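Side-chain contacts in xylan esterase 1 (PDB 3FCY), which probably hydrolyses ester bonds, taking acetyl groups off xylan and related substrates, as a calcium-binding alpha/beta hydrolase of carbohydrate esterase family CE7: residues 112-117 with 211-216; 229-234 with 325-330; 320-323 with 329-332. All coordinates share one frame; numbering follows the deposited sequence.

How the contacts relate
The three contacts follow one another across a mixed beta sheet of the alpha/beta hydrolase fold. Contact 1, the most central, sets strand 108-114 against helix 209-220 and closes before contact 2 opens. Contact 2, about 11 Å away between centres, joins the end of strand 226-230 to the loop 325-330, touching contact 1 where S229 OG meets G211 O and where F233 packs on Y117. Contact 3, about 9 Å from contact 2 between centres, shares P329 and M330 with it and ties the outermost strand 317-322 to the same loop, where both end. Together they run from the core near the predicted nucleophile S208, past the predicted triad histidine H327, to surfaces buried by other subunits.

Contact 1 of 3, residues 112-117 with 211-216; sequences IRFHGY and GGLSLA
S214 OG has its hydrogen-bonding partner one helical turn back, at G210 O, and at the same time lies against the rim of the F114 ring, in the ring plane and 3.7 Å from F114 CD2. Most of the rest is apolar. F114 CB and L213 CB approach to 3.9 Å, and the L213 methyl CD1 reaches the same F114 CB at 4.1 Å, so the leucine covers the root of the aromatic side chain while the serine borders its edge. F114 CG stands beside the backbone N, opposite the carbonyl carbon (chi1 -64°), which brings the ring up to L213 and S214; its CE2 comes within 4.0 Å of L213 O.

Beyond F114, H115 is held by two bonds. Its ND1 donates to G116 O over 2.7 Å, nearly in the imidazole plane, and its NE2 is hydrogen-bonded to V142 N; together they fix the ring's rotation. Y117, a predicted substrate-binding residue, follows directly, in a loop that in related alpha/beta hydrolases borders the oxyanion hole. Helix 209-220 follows S208, the predicted nucleophile, in what fits a nucleophile elbow. The contact lies near the centre of the chain, where this helix covers strand 108-114: F114 also touches V204 on the adjoining parallel strand 202-207, while F114 and L213 both reach helix 176-192, at T184 and at I180 and F181.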
loop_
_atom_site.group_PDB
_atom_site.type_symbol
_atom_site.label_atom_id
_atom_site.label_comp_id
_atom_site.label_asym_id
_atom_site.label_seq_id
_atom_site.Cartn_x
_atom_site.Cartn_y
_atom_site.Cartn_z
ATOM N N ILE A 112 27.953 17.602 -20.707
ATOM C CA ILE A 112 27.799 16.158 -20.829
ATOM C C ILE A 112 26.805 15.698 -19.762
ATOM O O ILE A 112 27.059 15.831 -18.563
ATOM C CB ILE A 112 29.132 15.409 -20.610
ATOM C CG1 ILE A 112 30.202 15.938 -21.571
ATOM C CG2 ILE A 112 28.925 13.915 -20.855
ATOM C CD1 ILE A 112 31.592 15.341 -21.330
ATOM N N ARG A 113 25.665 15.174 -20.200
ATOM C CA ARG A 113 24.643 14.700 -19.273
ATOM C C ARG A 113 24.725 13.194 -19.056
ATOM O O ARG A 113 25.032 12.433 -19.977
ATOM C CB ARG A 113 23.240 15.047 -19.791
ATOM C CG ARG A 113 22.755 16.449 -19.473
ATOM C CD ARG A 113 21.341 16.640 -20.020
ATOM N NE ARG A 113 20.669 17.826 -19.490
ATOM C CZ ARG A 113 20.268 17.963 -18.228
ATOM N NH1 ARG A 113 20.469 16.985 -17.351
ATOM N NH2 ARG A 113 19.648 19.072 -17.842
ATOM N N PHE A 114 24.452 12.780 -17.823
ATOM C CA PHE A 114 24.450 11.372 -17.442
ATOM C C PHE A 114 23.058 11.081 -16.886
ATOM O O PHE A 114 22.469 11.921 -16.204
ATOM C CB PHE A 114 25.553 11.116 -16.414
ATOM C CG PHE A 114 26.938 11.360 -16.958
ATOM C CD1 PHE A 114 27.405 10.628 -18.051
ATOM C CD2 PHE A 114 27.762 12.336 -16.402
ATOM C CE1 PHE A 114 28.676 10.864 -18.586
ATOM C CE2 PHE A 114 29.041 12.583 -16.928
ATOM C CZ PHE A 114 29.496 11.845 -18.023
ATOM N N HIS A 115 22.532 9.895 -17.175
ATOM C CA HIS A 115 21.173 9.555 -16.768
ATOM C C HIS A 115 20.980 8.707 -15.519
ATOM O O HIS A 115 21.930 8.152 -14.957
ATOM C CB HIS A 115 20.458 8.881 -17.941
ATOM C CG HIS A 115 21.017 7.535 -18.290
ATOM N ND1 HIS A 115 20.844 6.428 -17.488
ATOM C CD2 HIS A 115 21.768 7.125 -19.341
ATOM C CE1 HIS A 115 21.465 5.394 -18.028
ATOM N NE2 HIS A 115 22.034 5.789 -19.153
ATOM N N GLY A 116 19.717 8.612 -15.111
ATOM C CA GLY A 116 19.339 7.847 -13.941
ATOM C C GLY A 116 19.461 6.343 -14.120
ATOM O O GLY A 116 19.566 5.833 -15.235
ATOM N N TYR A 117 19.441 5.639 -12.994
ATOM C CA TYR A 117 19.563 4.187 -12.948
ATOM C C TYR A 117 18.467 3.478 -13.755
ATOM O O TYR A 117 17.281 3.654 -13.484
ATOM C CB TYR A 117 19.513 3.753 -11.480
ATOM C CG TYR A 117 20.131 2.412 -11.166
ATOM C CD1 TYR A 117 21.099 1.849 -11.995
ATOM C CD2 TYR A 117 19.796 1.737 -9.989
ATOM C CE1 TYR A 117 21.722 0.644 -11.658
ATOM C CE2 TYR A 117 20.413 0.540 -9.642
ATOM C CZ TYR A 117 21.373 -0.004 -10.477
ATOM O OH TYR A 117 21.980 -1.191 -10.131
ATOM N N GLY A 211 23.944 11.848 -11.255
ATOM C CA GLY A 211 24.620 12.778 -10.369
ATOM C C GLY A 211 25.872 12.125 -9.812
ATOM O O GLY A 211 26.875 12.794 -9.556
ATOM N N GLY A 212 25.806 10.810 -9.619
ATOM C CA GLY A 212 26.950 10.081 -9.108
ATOM C C GLY A 212 28.005 9.984 -10.195
ATOM O O GLY A 212 29.201 10.109 -9.934
ATOM N N LEU A 213 27.547 9.759 -11.422
ATOM C CA LEU A 213 28.428 9.662 -12.574
ATOM C C LEU A 213 29.073 11.011 -12.885
ATOM O O LEU A 213 30.193 11.062 -13.396
ATOM C CB LEU A 213 27.650 9.174 -13.800
ATOM C CG LEU A 213 27.157 7.725 -13.745
ATOM C CD1 LEU A 213 26.383 7.397 -15.015
ATOM C CD2 LEU A 213 28.349 6.785 -13.586
ATOM N N SER A 214 28.359 12.098 -12.601
ATOM C CA SER A 214 28.897 13.440 -12.841
ATOM C C SER A 214 30.095 13.668 -11.928
ATOM O O SER A 214 31.115 14.215 -12.350
ATOM C CB SER A 214 27.836 14.513 -12.565
ATOM O OG SER A 214 26.864 14.534 -13.591
ATOM N N LEU A 215 29.967 13.246 -10.675
ATOM C CA LEU A 215 31.048 13.392 -9.706
ATOM C C LEU A 215 32.226 12.514 -10.120
ATOM O O LEU A 215 33.375 12.960 -10.108
ATOM C CB LEU A 215 30.569 12.993 -8.307
ATOM C CG LEU A 215 29.459 13.841 -7.678
ATOM C CD1 LEU A 215 28.961 13.166 -6.411
ATOM C CD2 LEU A 215 29.976 15.246 -7.375
ATOM N N ALA A 216 31.936 11.268 -10.487
ATOM C CA ALA A 216 32.978 10.334 -10.905
ATOM C C ALA A 216 33.726 10.870 -12.119
ATOM O O ALA A 216 34.958 10.837 -12.174
ATOM C CB ALA A 216 32.368 8.967 -11.228
#

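Contact 2 of 3, residues 229-234 with 325-330; sequences SEYPFL and YGHEPM
Y231 and H327 bring their CA atoms to 6.9 Å just where strand 226-230 has ended, Y231 taking a left-handed backbone conformation opposite an inverse gamma turn centred on H327. The tyrosine dominates the meeting. Its ring, placed by a chi1 of 41° between its own backbone N and carbonyl carbon, points an edge at the imidazole face: Y231 CD1 stands 3.4 Å from H327 CE1, with the centroids 4.8 Å apart and the planes at 70°, a T-shaped pair. Across the ring from that edge, M330 CE comes in obliquely, 3.5 Å from Y231 CD2. The backbone of E328 runs close by, its N over one face and its O 3.3 Å from Y231 CE2, while the tyrosine hydroxyl comes up to the proline at 329.

The loop carries H327, the predicted histidine of the Ser-His-Asp catalytic triad of an alpha/beta hydrolase, hydrogen-bonded through ND1 to D298 OD2 and through NE2 to S208 OG. Y231 CD1 lies over its imidazole face, toward the rim near CE1 and ND1. The loop is also tied to itself: G326 N donates to the anti lone pair of E328 OE2 in an almost straight bond of 2.9 Å (179°), whereas E328 OE1 forms a salt bridge with R258 of the third subunit. A water in the plane of the Y231 ring spans the segments, giving a hydrogen to E230 OE1 and accepting one from M330 N, each over 2.8 Å.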
loop_
_atom_site.group_PDB
_atom_site.type_symbol
_atom_site.label_atom_id
_atom_site.label_comp_id
_atom_site.label_asym_id
_atom_site.label_seq_id
_atom_site.Cartn_x
_atom_site.Cartn_y
_atom_site.Cartn_z
ATOM N N SER A 229 25.485 18.008 -9.695
ATOM C CA SER A 229 25.123 16.693 -9.184
ATOM C C SER A 229 23.854 16.780 -8.345
ATOM O O SER A 229 23.864 17.297 -7.224
ATOM C CB SER A 229 26.275 16.134 -8.349
ATOM O OG SER A 229 26.009 14.812 -7.927
ATOM N N GLU A 230 22.762 16.268 -8.901
ATOM C CA GLU A 230 21.468 16.289 -8.236
ATOM C C GLU A 230 21.192 14.992 -7.488
ATOM O O GLU A 230 21.178 13.917 -8.086
ATOM C CB GLU A 230 20.376 16.555 -9.272
ATOM C CG GLU A 230 20.549 17.897 -9.957
ATOM C CD GLU A 230 19.539 18.150 -11.053
ATOM O OE1 GLU A 230 18.325 18.031 -10.794
ATOM O OE2 GLU A 230 19.963 18.486 -12.176
ATOM N N TYR A 231 20.960 15.108 -6.181
ATOM C CA TYR A 231 20.699 13.952 -5.321
ATOM C C TYR A 231 21.429 12.716 -5.835
ATOM O O TYR A 231 20.811 11.730 -6.243
ATOM C CB TYR A 231 19.185 13.690 -5.198
ATOM C CG TYR A 231 18.361 13.835 -6.466
ATOM C CD1 TYR A 231 17.911 12.714 -7.166
ATOM C CD2 TYR A 231 17.973 15.093 -6.927
ATOM C CE1 TYR A 231 17.084 12.844 -8.290
ATOM C CE2 TYR A 231 17.152 15.233 -8.046
ATOM C CZ TYR A 231 16.709 14.108 -8.722
ATOM O OH TYR A 231 15.886 14.250 -9.816
ATOM N N PRO A 232 22.772 12.755 -5.802
ATOM C CA PRO A 232 23.631 11.662 -6.266
ATOM C C PRO A 232 23.409 10.286 -5.647
ATOM O O PRO A 232 23.170 10.142 -4.448
ATOM C CB PRO A 232 25.041 12.195 -6.011
ATOM C CG PRO A 232 24.853 13.100 -4.821
ATOM C CD PRO A 232 23.577 13.823 -5.177
ATOM N N PHE A 233 23.494 9.287 -6.515
ATOM C CA PHE A 233 23.346 7.873 -6.185
ATOM C C PHE A 233 24.786 7.345 -6.229
ATOM O O PHE A 233 25.670 8.030 -6.745
ATOM C CB PHE A 233 22.486 7.225 -7.280
ATOM C CG PHE A 233 22.251 5.745 -7.116
ATOM C CD1 PHE A 233 21.648 5.234 -5.972
ATOM C CD2 PHE A 233 22.551 4.870 -8.163
ATOM C CE1 PHE A 233 21.338 3.875 -5.875
ATOM C CE2 PHE A 233 22.246 3.515 -8.075
ATOM C CZ PHE A 233 21.638 3.017 -6.928
ATOM N N LEU A 234 25.023 6.154 -5.682
ATOM C CA LEU A 234 26.357 5.538 -5.680
ATOM C C LEU A 234 27.324 6.165 -4.679
ATOM O O LEU A 234 28.526 6.270 -4.942
ATOM C CB LEU A 234 26.982 5.607 -7.079
ATOM C CG LEU A 234 26.185 5.007 -8.243
ATOM C CD1 LEU A 234 26.945 5.263 -9.539
ATOM C CD2 LEU A 234 25.965 3.508 -8.026
ATOM N N TYR A 325 11.322 17.985 -0.471
ATOM C CA TYR A 325 11.461 17.171 -1.669
ATOM C C TYR A 325 12.158 15.849 -1.404
ATOM O O TYR A 325 12.977 15.737 -0.489
ATOM C CB TYR A 325 12.223 17.934 -2.761
ATOM C CG TYR A 325 11.398 18.991 -3.462
ATOM C CD1 TYR A 325 11.124 20.215 -2.849
ATOM C CD2 TYR A 325 10.879 18.759 -4.737
ATOM C CE1 TYR A 325 10.351 21.185 -3.494
ATOM C CE2 TYR A 325 10.108 19.716 -5.386
ATOM C CZ TYR A 325 9.848 20.924 -4.763
ATOM O OH TYR A 325 9.094 21.869 -5.416
ATOM N N GLY A 326 11.805 14.851 -2.211
ATOM C CA GLY A 326 12.410 13.535 -2.101
ATOM C C GLY A 326 13.319 13.305 -3.301
ATOM O O GLY A 326 14.000 14.229 -3.750
ATOM N N HIS A 327 13.319 12.081 -3.825
ATOM C CA HIS A 327 14.147 11.721 -4.975
ATOM C C HIS A 327 13.410 12.200 -6.222
ATOM O O HIS A 327 12.778 11.413 -6.923
ATOM C CB HIS A 327 14.318 10.207 -5.025
ATOM C CG HIS A 327 15.528 9.763 -5.780
ATOM N ND1 HIS A 327 16.809 9.983 -5.323
ATOM C CD2 HIS A 327 15.655 9.099 -6.953
ATOM C CE1 HIS A 327 17.673 9.470 -6.180
ATOM N NE2 HIS A 327 16.999 8.928 -7.178
ATOM N N GLU A 328 13.519 13.490 -6.514
ATOM C CA GLU A 328 12.784 14.064 -7.629
ATOM C C GLU A 328 13.346 15.431 -8.002
ATOM O O GLU A 328 14.076 16.040 -7.227
ATOM C CB GLU A 328 11.338 14.260 -7.188
ATOM C CG GLU A 328 11.259 15.261 -6.026
ATOM C CD GLU A 328 9.879 15.409 -5.423
ATOM O OE1 GLU A 328 8.912 15.646 -6.177
ATOM O OE2 GLU A 328 9.769 15.303 -4.184
ATOM N N PRO A 329 12.993 15.936 -9.194
ATOM C CA PRO A 329 13.473 17.249 -9.629
ATOM C C PRO A 329 12.956 18.294 -8.636
ATOM O O PRO A 329 11.797 18.244 -8.225
ATOM C CB PRO A 329 12.837 17.409 -11.008
ATOM C CG PRO A 329 12.737 16.002 -11.499
ATOM C CD PRO A 329 12.252 15.264 -10.276
ATOM N N MET A 330 13.807 19.232 -8.247
ATOM C CA MET A 330 13.403 20.262 -7.296
ATOM C C MET A 330 13.131 21.591 -7.995
ATOM O O MET A 330 14.001 22.137 -8.674
ATOM C CB MET A 330 14.477 20.406 -6.218
ATOM C CG MET A 330 14.508 19.204 -5.263
ATOM S SD MET A 330 16.165 18.646 -4.822
ATOM C CE MET A 330 15.902 16.859 -4.674
HETATM O O HOH W 1 16.565 19.028 -8.854
#

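Contact 3 of 3, residues 320-323 with 329-332; sequences KVYP and PMRG
Y322 turns the face of its ring to M330, and the methionine lies across it obliquely. The CB of M330 sits almost exactly above the middle of the ring, 3.5 Å from the centroid of the Y322 ring and only 7° off the normal, a CH-pi contact of nearly ideal direction. From there the side chain heads for the ring's inner rim: CG lies 3.5 Å from Y322 CG, and the sulfur, 41° off the normal, comes beside Y322 CD2 at 3.4 Å, giving a Met-aromatic contact. The backbone sets the methionine CB over the ring, and a CG beside the backbone N (chi1 -71°) stays over it as well, before the bent chain carries its end away toward the Y231 ring.

At its outer end the tyrosine turns polar. A water in the plane of the ring lies 2.7 Å from Y322 OH and donates to R331 O, also over 2.7 Å, so the hydroxyl is linked to the backbone of the loop, and R331 O itself stands 3.6 Å from Y322 CE1.

Strand 317-322 is, within this chain, an outermost strand of the alpha/beta hydrolase sheet, parallel to strand 289-295, and the contact joins it to the loop that leads from it, past the histidine, into helix 333-342. G332 is the N-cap residue of that helix and holds a positive phi, a conformation glycine takes readily. Y322 packs on F333 and L336 of the helix as well, and on C293 of the adjoining strand. The assembly closes over the outside: R263 of the third subunit packs against Y322, while in the fourth subunit S119 OG is hydrogen-bonded to R331 NH2 and D123 OD1 accepts from G332 N.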
loop_
_atom_site.group_PDB
_atom_site.type_symbol
_atom_site.label_atom_id
_atom_site.label_comp_id
_atom_site.label_asym_id
_atom_site.label_seq_id
_atom_site.Cartn_x
_atom_site.Cartn_y
_atom_site.Cartn_z
ATOM N N LYS A 320 22.221 23.050 -2.590
ATOM C CA LYS A 320 20.886 23.589 -2.380
ATOM C C LYS A 320 20.037 22.539 -1.671
ATOM O O LYS A 320 19.910 21.407 -2.146
ATOM C CB LYS A 320 20.257 23.965 -3.725
ATOM C CG LYS A 320 21.094 24.956 -4.525
ATOM C CD LYS A 320 21.343 26.230 -3.722
ATOM C CE LYS A 320 22.436 27.076 -4.354
ATOM N NZ LYS A 320 22.740 28.293 -3.544
ATOM N N VAL A 321 19.465 22.927 -0.534
ATOM C CA VAL A 321 18.644 22.032 0.279
ATOM C C VAL A 321 17.152 22.265 0.079
ATOM O O VAL A 321 16.676 23.398 0.171
ATOM C CB VAL A 321 18.976 22.210 1.781
ATOM C CG1 VAL A 321 18.152 21.242 2.622
ATOM C CG2 VAL A 321 20.465 21.995 2.008
ATOM N N TYR A 322 16.427 21.184 -0.194
ATOM C CA TYR A 322 14.981 21.235 -0.408
ATOM C C TYR A 322 14.313 20.333 0.634
ATOM O O TYR A 322 14.126 19.131 0.415
ATOM C CB TYR A 322 14.657 20.764 -1.829
ATOM C CG TYR A 322 15.190 21.701 -2.887
ATOM C CD1 TYR A 322 14.369 22.673 -3.459
ATOM C CD2 TYR A 322 16.530 21.657 -3.275
ATOM C CE1 TYR A 322 14.867 23.582 -4.390
ATOM C CE2 TYR A 322 17.039 22.562 -4.200
ATOM C CZ TYR A 322 16.199 23.523 -4.753
ATOM O OH TYR A 322 16.693 24.422 -5.666
ATOM N N PRO A 323 13.954 20.911 1.790
ATOM C CA PRO A 323 13.314 20.202 2.902
ATOM C C PRO A 323 12.126 19.307 2.560
ATOM O O PRO A 323 12.011 18.204 3.084
ATOM C CB PRO A 323 12.921 21.337 3.848
ATOM C CG PRO A 323 14.022 22.339 3.627
ATOM C CD PRO A 323 14.123 22.339 2.115
ATOM N N PRO A 329 12.993 15.936 -9.194
ATOM C CA PRO A 329 13.473 17.249 -9.629
ATOM C C PRO A 329 12.956 18.294 -8.636
ATOM O O PRO A 329 11.797 18.244 -8.225
ATOM C CB PRO A 329 12.837 17.409 -11.008
ATOM C CG PRO A 329 12.737 16.002 -11.499
ATOM C CD PRO A 329 12.252 15.264 -10.276
ATOM N N MET A 330 13.807 19.232 -8.247
ATOM C CA MET A 330 13.403 20.262 -7.296
ATOM C C MET A 330 13.131 21.591 -7.995
ATOM O O MET A 330 14.001 22.137 -8.674
ATOM C CB MET A 330 14.477 20.406 -6.218
ATOM C CG MET A 330 14.508 19.204 -5.263
ATOM S SD MET A 330 16.165 18.646 -4.822
ATOM C CE MET A 330 15.902 16.859 -4.674
ATOM N N ARG A 331 11.912 22.100 -7.824
ATOM C CA ARG A 331 11.507 23.342 -8.471
ATOM C C ARG A 331 12.509 24.474 -8.316
ATOM O O ARG A 331 12.943 24.803 -7.209
ATOM C CB ARG A 331 10.126 23.791 -7.971
ATOM C CG ARG A 331 8.966 22.930 -8.478
ATOM C CD ARG A 331 7.622 23.480 -8.003
ATOM N NE ARG A 331 6.513 22.556 -8.244
ATOM C CZ ARG A 331 5.985 22.299 -9.436
ATOM N NH1 ARG A 331 6.460 22.895 -10.523
ATOM N NH2 ARG A 331 4.969 21.451 -9.542
ATOM N N GLY A 332 12.877 25.058 -9.452
ATOM C CA GLY A 332 13.826 26.151 -9.453
ATOM C C GLY A 332 15.274 25.737 -9.633
ATOM O O GLY A 332 16.065 26.504 -10.187
HETATM O O HOH W 2 15.007 26.342 -6.421
#